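Local atomic coordinates of Lmo0812 protein (Listeria monocytogenes serovar 1/2a, PDB entry 4YF1), a protein that is a putative pyrophosphohydrolase of the HD-domain superfamily, possibly hydrolysing the 3'-diphosphate of guanosine-3',5'-bis(diphosphate). Residues 118-122 with 173-177. Sequence-based numbering, arbitrary orientation.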
ATOM      1  N   VAL A 118     -11.018   5.165 -11.660  1.00 17.47           N
ATOM      2  CA  VAL A 118     -10.539   4.864 -13.020  1.00 17.71           C
ATOM      3  C   VAL A 118      -9.290   3.950 -13.008  1.00 18.42           C
ATOM      4  O   VAL A 118      -9.225   3.001 -13.794  1.00 17.72           O
ATOM      5  CB  VAL A 118     -10.330   6.116 -13.855  1.00 17.59           C
ATOM      6  CG1 VAL A 118      -9.835   5.797 -15.230  1.00 17.80           C
ATOM      7  CG2 VAL A 118     -11.589   6.971 -13.929  1.00 17.72           C
ATOM      8  N   ALA A 119      -8.350   4.185 -12.092  1.00 18.26           N
ATOM      9  CA  ALA A 119      -7.160   3.348 -11.993  1.00 19.31           C
ATOM     10  C   ALA A 119      -7.521   1.891 -11.699  1.00 20.19           C
ATOM     11  O   ALA A 119      -6.950   0.963 -12.274  1.00 19.86           O
ATOM     12  CB  ALA A 119      -6.210   3.880 -10.943  1.00 19.88           C
ATOM     13  N   ASP A 120      -8.466   1.706 -10.791  1.00 20.96           N
ATOM     14  CA  ASP A 120      -8.949   0.375 -10.446  1.00 22.77           C
ATOM     15  C   ASP A 120      -9.548  -0.303 -11.700  1.00 22.41           C
ATOM     16  O   ASP A 120      -9.239  -1.455 -11.992  1.00 22.54           O
ATOM     17  CB  ASP A 120     -10.022   0.490  -9.369  1.00 24.44           C
ATOM     18  CG  ASP A 120     -10.690  -0.865  -9.048  1.00 27.87           C
ATOM     19  OD1 ASP A 120      -9.973  -1.810  -8.674  1.00 32.54           O
ATOM     20  OD2 ASP A 120     -11.922  -0.954  -9.132  1.00 28.78           O
ATOM     21  N   LYS A 121     -10.377   0.423 -12.437  1.00 22.49           N
ATOM     22  CA  LYS A 121     -11.006  -0.154 -13.676  1.00 24.74           C
ATOM     23  C   LYS A 121     -10.027  -0.398 -14.784  1.00 23.59           C
ATOM     24  O   LYS A 121     -10.185  -1.317 -15.567  1.00 22.65           O
ATOM     25  CB  LYS A 121     -12.116   0.740 -14.212  1.00 26.75           C
ATOM     26  CG  LYS A 121     -13.445   0.425 -13.609  1.00 31.09           C
ATOM     27  CD  LYS A 121     -13.461   0.658 -12.140  1.00 34.38           C
ATOM     28  CE  LYS A 121     -14.302  -0.396 -11.472  1.00 38.60           C
ATOM     29  NZ  LYS A 121     -14.563   0.066 -10.075  1.00 40.66           N
ATOM     30  N   LEU A 122      -9.049   0.486 -14.889  1.00 21.75           N
ATOM     31  CA  LEU A 122      -8.012   0.342 -15.906  1.00 22.17           C
ATOM     32  C   LEU A 122      -7.214  -0.935 -15.731  1.00 22.54           C
ATOM     33  O   LEU A 122      -7.035  -1.679 -16.695  1.00 22.89           O
ATOM     34  CB  LEU A 122      -7.073   1.579 -15.909  1.00 21.74           C
ATOM     35  CG  LEU A 122      -5.876   1.554 -16.867  1.00 22.66           C
ATOM     36  CD1 LEU A 122      -6.232   1.257 -18.307  1.00 22.87           C
ATOM     37  CD2 LEU A 122      -5.071   2.863 -16.796  1.00 22.95           C
ATOM     38  N   PHE A 173      -3.689   8.562 -17.928  1.00 24.29           N
ATOM     39  CA  PHE A 173      -4.239   7.208 -17.844  1.00 22.91           C
ATOM     40  C   PHE A 173      -5.743   7.134 -18.100  1.00 22.75           C
ATOM     41  O   PHE A 173      -6.232   6.051 -18.444  1.00 21.97           O
ATOM     42  CB  PHE A 173      -3.823   6.438 -16.570  1.00 22.41           C
ATOM     43  CG  PHE A 173      -4.539   6.843 -15.300  1.00 20.95           C
ATOM     44  CD1 PHE A 173      -5.757   6.261 -14.939  1.00 19.71           C
ATOM     45  CD2 PHE A 173      -3.945   7.755 -14.406  1.00 21.08           C
ATOM     46  CE1 PHE A 173      -6.396   6.569 -13.745  1.00 19.47           C
ATOM     47  CE2 PHE A 173      -4.580   8.069 -13.217  1.00 21.04           C
ATOM     48  CZ  PHE A 173      -5.805   7.504 -12.874  1.00 20.36           C
ATOM     49  N   PHE A 174      -6.467   8.260 -17.986  1.00 22.00           N
ATOM     50  CA  PHE A 174      -7.934   8.266 -18.280  1.00 22.44           C
ATOM     51  C   PHE A 174      -8.149   7.891 -19.760  1.00 23.50           C
ATOM     52  O   PHE A 174      -9.070   7.140 -20.079  1.00 23.13           O
ATOM     53  CB  PHE A 174      -8.563   9.634 -17.982  1.00 21.56           C
ATOM     54  CG  PHE A 174      -8.948   9.855 -16.541  1.00 20.89           C
ATOM     55  CD1 PHE A 174      -8.233   9.308 -15.498  1.00 20.82           C
ATOM     56  CD2 PHE A 174     -10.012  10.710 -16.233  1.00 21.39           C
ATOM     57  CE1 PHE A 174      -8.596   9.550 -14.193  1.00 21.04           C
ATOM     58  CE2 PHE A 174     -10.396  10.931 -14.922  1.00 20.78           C
ATOM     59  CZ  PHE A 174      -9.689  10.357 -13.907  1.00 21.54           C
ATOM     60  N   ASP A 175      -7.268   8.402 -20.629  0.60 25.41           N
ATOM     61  CA  ASP A 175      -7.293   8.123 -22.071  0.60 26.90           C
ATOM     62  C   ASP A 175      -7.019   6.633 -22.355  0.60 26.35           C
ATOM     63  O   ASP A 175      -7.618   6.059 -23.265  0.60 26.58           O
ATOM     64  CB  ASP A 175      -6.267   9.002 -22.821  0.60 30.28           C
ATOM     65  CG  ASP A 175      -6.563  10.506 -22.701  0.60 32.44           C
ATOM     66  OD1 ASP A 175      -7.754  10.871 -22.610  0.60 34.44           O
ATOM     67  OD2 ASP A 175      -5.605  11.323 -22.704  0.60 34.65           O
ATOM     68  N   GLU A 176      -6.137   6.015 -21.566  1.00 25.24           N
ATOM     69  CA  GLU A 176      -5.820   4.581 -21.719  1.00 25.92           C
ATOM     70  C   GLU A 176      -7.071   3.764 -21.391  1.00 24.67           C
ATOM     71  O   GLU A 176      -7.384   2.791 -22.069  1.00 23.38           O
ATOM     72  CB  GLU A 176      -4.718   4.061 -20.799  1.00 27.97           C
ATOM     73  CG  GLU A 176      -3.355   4.638 -21.018  1.00 32.32           C
ATOM     74  CD  GLU A 176      -2.370   4.175 -19.962  1.00 36.19           C
ATOM     75  OE1 GLU A 176      -2.255   2.934 -19.757  1.00 37.30           O
ATOM     76  OE2 GLU A 176      -1.705   5.065 -19.371  1.00 37.13           O
ATOM     77  N   TYR A 177      -7.753   4.147 -20.325  1.00 22.55           N
ATOM     78  CA  TYR A 177      -9.005   3.450 -19.984  1.00 21.05           C
ATOM     79  C   TYR A 177     -10.047   3.627 -21.087  1.00 21.57           C
ATOM     80  O   TYR A 177     -10.711   2.637 -21.461  1.00 20.79           O
ATOM     81  CB  TYR A 177      -9.561   3.906 -18.658  1.00 20.53           C
ATOM     82  CG  TYR A 177     -10.875   3.272 -18.297  1.00 18.81           C
ATOM     83  CD1 TYR A 177     -10.937   1.946 -17.927  1.00 18.91           C
ATOM     84  CD2 TYR A 177     -12.051   3.998 -18.321  1.00 19.23           C
ATOM     85  CE1 TYR A 177     -12.139   1.364 -17.573  1.00 18.74           C
ATOM     86  CE2 TYR A 177     -13.272   3.421 -17.968  1.00 18.74           C
ATOM     87  CZ  TYR A 177     -13.294   2.104 -17.598  1.00 18.63           C
ATOM     88  OH  TYR A 177     -14.469   1.519 -17.240  1.00 19.40           O
TER
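Leu122 and Tyr177 mark the closest backbone approach, with CA atoms 5.2 Å apart, between a turn of helix 111-132 and the start of helix 172-184. The two short helical segments run in roughly the same direction, their axes 44° apart and 9.6 Å from each other at closest approach. Val118, one turn before Leu122, sits among the rings of Phe173, Phe174 and Tyr177. Val118 CG2 lies over one face of Phe174 in a CH-pi contact, 4.1 Å from the ring centroid and 20° off the normal. The other methyl, Val118 CG1, held anti to the backbone N (chi1 180°), touches Phe173 CE1 at 3.8 Å and also reaches Tyr177 CB. The edge of Phe174 is met in plane by Phe173 CZ, and Phe173 CE1 comes 3.5 Å from Ala119 N. Leu122 inserts its forked end beside the opposing backbone: CD2 packs on Phe173 CB at 3.8 Å, while CD1 lies near Tyr177 N and Glu176 CB. Tyr177, its CG anti to the backbone N, extends alongside Lys121, where CE1 touches Lys121 CB at 3.4 Å; its hydroxyl is hydrogen-bonded to Asn154 of helix 147-160. Asp120, which probably ends an H...HD...D motif with no metal bound to it here, starts away from 173-177; its OD1 is hydrogen-bonded to His35 and its OD2 to His87, and OD2 also forms a salt bridge with Lys121 NZ. No hydrogen bond links the segments, so apolar and aromatic packing joins the C-terminal helix to the side of helix 111-132 turned away from Asp120.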